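Local coordinates for amide synthase (PDB 1L5A), which probably forms amide bonds as a stand-alone condensation enzyme of nonribosomal peptide synthesis, in the making of the siderophore vibriobactin, at residues I313-I316 with E317-Q320; D180-F183 with W184-Y187. All coordinates share one frame; numbering follows the deposited sequence.

Contact 1. Residues I313-I316 with E317-Q320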
loop_
_atom_site.group_PDB
_atom_site.type_symbol
_atom_site.label_atom_id
_atom_site.label_comp_id
_atom_site.label_asym_id
_atom_site.label_seq_id
_atom_site.Cartn_x
_atom_site.Cartn_y
_atom_site.Cartn_z
ATOM N N ILE A 313 -7.309 19.029 7.377
ATOM C CA ILE A 313 -7.791 19.594 8.624
ATOM C C ILE A 313 -9.085 20.368 8.359
ATOM O O ILE A 313 -9.962 20.435 9.215
ATOM C CB ILE A 313 -6.730 20.536 9.257
ATOM C CG1 ILE A 313 -7.195 20.992 10.643
ATOM C CG2 ILE A 313 -6.485 21.746 8.353
ATOM C CD1 ILE A 313 -7.084 19.934 11.719
ATOM N N GLU A 314 -9.211 20.949 7.170
ATOM C CA GLU A 314 -10.422 21.688 6.838
ATOM C C GLU A 314 -11.569 20.712 6.882
ATOM O O GLU A 314 -12.673 21.050 7.318
ATOM C CB GLU A 314 -10.345 22.307 5.433
ATOM C CG GLU A 314 -9.298 23.410 5.258
ATOM C CD GLU A 314 -7.885 22.875 5.064
ATOM O OE1 GLU A 314 -7.743 21.648 4.865
ATOM O OE2 GLU A 314 -6.923 23.684 5.087
ATOM N N GLN A 315 -11.291 19.491 6.421
ATOM C CA GLN A 315 -12.289 18.423 6.390
ATOM C C GLN A 315 -12.615 18.044 7.829
ATOM O O GLN A 315 -13.778 17.880 8.182
ATOM C CB GLN A 315 -11.756 17.198 5.630
ATOM C CG GLN A 315 -12.782 16.074 5.498
ATOM C CD GLN A 315 -13.992 16.550 4.744
ATOM O OE1 GLN A 315 -13.882 17.008 3.604
ATOM N NE2 GLN A 315 -15.158 16.466 5.374
ATOM N N ILE A 316 -11.578 17.901 8.652
ATOM C CA ILE A 316 -11.778 17.586 10.056
ATOM C C ILE A 316 -12.694 18.675 10.641
ATOM O O ILE A 316 -13.677 18.360 11.300
ATOM C CB ILE A 316 -10.444 17.561 10.850
ATOM C CG1 ILE A 316 -9.546 16.431 10.347
ATOM C CG2 ILE A 316 -10.726 17.364 12.323
ATOM C CD1 ILE A 316 -8.272 16.243 11.167
ATOM N N GLU A 317 -12.395 19.945 10.376
ATOM C CA GLU A 317 -13.237 21.019 10.901
ATOM C C GLU A 317 -14.703 20.709 10.594
ATOM O O GLU A 317 -15.558 20.782 11.489
ATOM C CB GLU A 317 -12.864 22.392 10.308
ATOM C CG GLU A 317 -11.457 22.901 10.655
ATOM C CD GLU A 317 -11.121 24.237 9.979
ATOM O OE1 GLU A 317 -11.611 24.489 8.850
ATOM O OE2 GLU A 317 -10.360 25.035 10.575
ATOM N N GLN A 318 -14.996 20.366 9.339
ATOM C CA GLN A 318 -16.374 20.046 8.955
ATOM C C GLN A 318 -16.896 18.844 9.740
ATOM O O GLN A 318 -18.030 18.847 10.219
ATOM C CB GLN A 318 -16.482 19.723 7.462
ATOM C CG GLN A 318 -16.458 20.911 6.518
ATOM C CD GLN A 318 -16.763 20.493 5.081
ATOM O OE1 GLN A 318 -17.842 19.951 4.809
ATOM N NE2 GLN A 318 -15.810 20.732 4.156
ATOM N N ASP A 319 -16.062 17.817 9.861
ATOM C CA ASP A 319 -16.448 16.608 10.566
ATOM C C ASP A 319 -16.801 16.910 12.016
ATOM O O ASP A 319 -17.698 16.297 12.588
ATOM C CB ASP A 319 -15.322 15.568 10.517
ATOM C CG ASP A 319 -15.133 14.954 9.133
ATOM O OD1 ASP A 319 -15.903 15.265 8.189
ATOM O OD2 ASP A 319 -14.197 14.146 8.986
ATOM N N GLN A 320 -16.099 17.867 12.608
ATOM C CA GLN A 320 -16.330 18.230 13.996
ATOM C C GLN A 320 -17.441 19.245 14.174
ATOM O O GLN A 320 -17.588 19.796 15.251
ATOM C CB GLN A 320 -15.059 18.787 14.617
ATOM C CG GLN A 320 -13.932 17.817 14.660
ATOM C CD GLN A 320 -14.117 16.788 15.736
ATOM O OE1 GLN A 320 -14.070 17.108 16.926
ATOM N NE2 GLN A 320 -14.328 15.542 15.331
#
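Q315 reaches along the outside of helix 313-319 to D319, one turn on, and its NE2 gives a hydrogen bond of 3.1 Å to D319 OD1. The bond is straight at the hydrogen (163°) and lies in the plane of the Q315 amide, but it comes down on OD1 from above the carboxylate plane. Q315 gets there by swinging CG away from its own backbone N (chi1 -177°) and then bending at chi2, which brings the amide round toward the next turn. The other carboxylate oxygen, D319 OD2, is bonded to the hydroxyl of Y311, so the two oxygens of D319 have separate partners.

Beneath this polar pair the backbone closes the last turns of the helix. E317 N bonds to I313 O at 2.7 Å, Q318 N to E314 O, D319 N to Q315 O, and finally Q320 N to I316 O at 2.8 Å; Q320 is where the chain leaves helical geometry. The tight side belongs to I316, buried like I313. I316 lies beside Q320, the two side chains pointing the same way with I316 CG2 4.0 Å from Q320 CG, and it also packs on Y311 and on W184 of helix 175-189.

The looser side is the solvent-facing one, where Q318 is exposed and touches Q231 of the second subunit. The like-charged ends of E314 and E317 keep apart, with E314 OE2 6.1 Å from E317 OE1, and each acid turns to a partner of its own, E314 to R312 in a salt bridge and E317 to the backbone N of Y328. The chemistry implies that this short helix is tied through its acids to the residues just before it and to the loop that follows, while I316 carries its apolar packing on helix 175-189.

Contact 2. Residues D180-F183 with W184-Y187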
loop_
_atom_site.group_PDB
_atom_site.type_symbol
_atom_site.label_atom_id
_atom_site.label_comp_id
_atom_site.label_asym_id
_atom_site.label_seq_id
_atom_site.Cartn_x
_atom_site.Cartn_y
_atom_site.Cartn_z
ATOM N N ASP A 180 -8.816 7.264 7.725
ATOM C CA ASP A 180 -8.286 8.513 8.242
ATOM C C ASP A 180 -9.373 9.275 9.001
ATOM O O ASP A 180 -9.168 9.642 10.159
ATOM C CB ASP A 180 -7.682 9.368 7.109
ATOM C CG ASP A 180 -6.324 8.834 6.629
ATOM O OD1 ASP A 180 -5.661 8.080 7.384
ATOM O OD2 ASP A 180 -5.910 9.187 5.502
ATOM N N LYS A 181 -10.524 9.499 8.371
ATOM C CA LYS A 181 -11.611 10.194 9.050
ATOM C C LYS A 181 -11.867 9.508 10.388
ATOM O O LYS A 181 -11.982 10.158 11.431
ATOM C CB LYS A 181 -12.882 10.143 8.217
ATOM C CG LYS A 181 -14.106 10.622 8.956
ATOM C CD LYS A 181 -15.268 10.766 8.007
ATOM C CE LYS A 181 -16.508 11.243 8.725
ATOM N NZ LYS A 181 -17.563 11.614 7.740
ATOM N N GLN A 182 -11.952 8.184 10.339
ATOM C CA GLN A 182 -12.176 7.366 11.524
ATOM C C GLN A 182 -11.182 7.757 12.620
ATOM O O GLN A 182 -11.565 8.088 13.742
ATOM C CB GLN A 182 -11.989 5.889 11.164
ATOM C CG GLN A 182 -12.333 4.916 12.276
ATOM C CD GLN A 182 -13.828 4.856 12.545
ATOM O OE1 GLN A 182 -14.514 5.886 12.561
ATOM N NE2 GLN A 182 -14.342 3.645 12.770
ATOM N N PHE A 183 -9.901 7.748 12.267
ATOM C CA PHE A 183 -8.842 8.061 13.201
ATOM C C PHE A 183 -8.890 9.451 13.842
ATOM O O PHE A 183 -8.706 9.571 15.062
ATOM C CB PHE A 183 -7.484 7.852 12.528
ATOM C CG PHE A 183 -6.326 8.414 13.308
ATOM C CD1 PHE A 183 -5.661 7.641 14.241
ATOM C CD2 PHE A 183 -5.930 9.746 13.131
ATOM C CE1 PHE A 183 -4.616 8.175 14.993
ATOM C CE2 PHE A 183 -4.895 10.291 13.874
ATOM C CZ PHE A 183 -4.233 9.503 14.813
ATOM N N TRP A 184 -9.111 10.498 13.047
ATOM C CA TRP A 184 -9.142 11.837 13.628
ATOM C C TRP A 184 -10.366 11.953 14.502
ATOM O O TRP A 184 -10.318 12.572 15.560
ATOM C CB TRP A 184 -9.135 12.946 12.555
ATOM C CG TRP A 184 -7.833 13.027 11.847
ATOM C CD1 TRP A 184 -7.544 12.510 10.617
ATOM C CD2 TRP A 184 -6.582 13.486 12.392
ATOM N NE1 TRP A 184 -6.194 12.599 10.370
ATOM C CE2 TRP A 184 -5.579 13.195 11.438
ATOM C CE3 TRP A 184 -6.213 14.105 13.595
ATOM C CZ2 TRP A 184 -4.232 13.498 11.645
ATOM C CZ3 TRP A 184 -4.864 14.409 13.808
ATOM C CH2 TRP A 184 -3.892 14.105 12.834
ATOM N N GLN A 185 -11.458 11.336 14.069
ATOM C CA GLN A 185 -12.693 11.362 14.844
ATOM C C GLN A 185 -12.473 10.798 16.265
ATOM O O GLN A 185 -12.909 11.370 17.264
ATOM C CB GLN A 185 -13.739 10.534 14.128
ATOM C CG GLN A 185 -15.150 10.752 14.587
ATOM C CD GLN A 185 -16.112 9.885 13.795
ATOM O OE1 GLN A 185 -16.181 8.665 14.000
ATOM N NE2 GLN A 185 -16.840 10.503 12.859
ATOM N N GLY A 186 -11.776 9.674 16.350
ATOM C CA GLY A 186 -11.548 9.084 17.646
ATOM C C GLY A 186 -10.528 9.833 18.457
ATOM O O GLY A 186 -10.656 9.928 19.674
ATOM N N TYR A 187 -9.514 10.361 17.778
ATOM C CA TYR A 187 -8.432 11.106 18.415
ATOM C C TYR A 187 -8.967 12.306 19.183
ATOM O O TYR A 187 -8.575 12.549 20.329
ATOM C CB TYR A 187 -7.454 11.600 17.355
ATOM C CG TYR A 187 -6.137 12.105 17.908
ATOM C CD1 TYR A 187 -5.381 11.316 18.767
ATOM C CD2 TYR A 187 -5.609 13.336 17.507
ATOM C CE1 TYR A 187 -4.129 11.720 19.211
ATOM C CE2 TYR A 187 -4.343 13.758 17.954
ATOM C CZ TYR A 187 -3.612 12.936 18.802
ATOM O OH TYR A 187 -2.356 13.307 19.237
#
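F183 turns the edge of its ring onto the indole of W184, the next residue, in a T-shaped stack. F183 CE2 sits 3.7 Å above the indole plane, over its centre, and the ring planes stand at 87°. The different first torsions bring these neighbours together: F183 has CG anti to its backbone N (chi1 168°), whereas W184 has CG beside its own (chi1 -69°). One turn on, Y187 completes an aromatic cluster; its ring is nearly parallel to that of F183 but slid well aside, with centroids 5.6 Å apart and F183 CZ 4.5 Å from Y187 CG.

Regular helical bonds carry the rings, among them W184 N to D180 O at 3.0 Å and Y187 N to F183 O at 2.9 Å. Helix 291-307 touches all three aromatics, and H308 just beyond it stacks on F183.

W184 is buried, yet its NE1 is bonded to H308 O, and the Y187 hydroxyl is bonded to L282 N. The chemistry therefore implies a cluster of rings, two of them in a T-shaped stack and the third alongside, with two polar ends bonded to neighbouring backbone, which probably limits how far the rings can move.

Contacts 1 and 2 belong to two helices, 313-319 and 175-189, that pack against each other, with the contact centres about 11 Å apart. Two points of packing join them. I316 CD1 of contact 1 packs against the indole of W184 in contact 2, 3.3 Å from its CG, while D319 OD2 lies 3.5 Å from K181 CG, where the lysine's aliphatic chain runs past the acid. Y311, in the loop leading into helix 313-319, touches both D180 and K181 as well as I316. Residues far apart in sequence thus come together where the two helices pack, within the condensation domain.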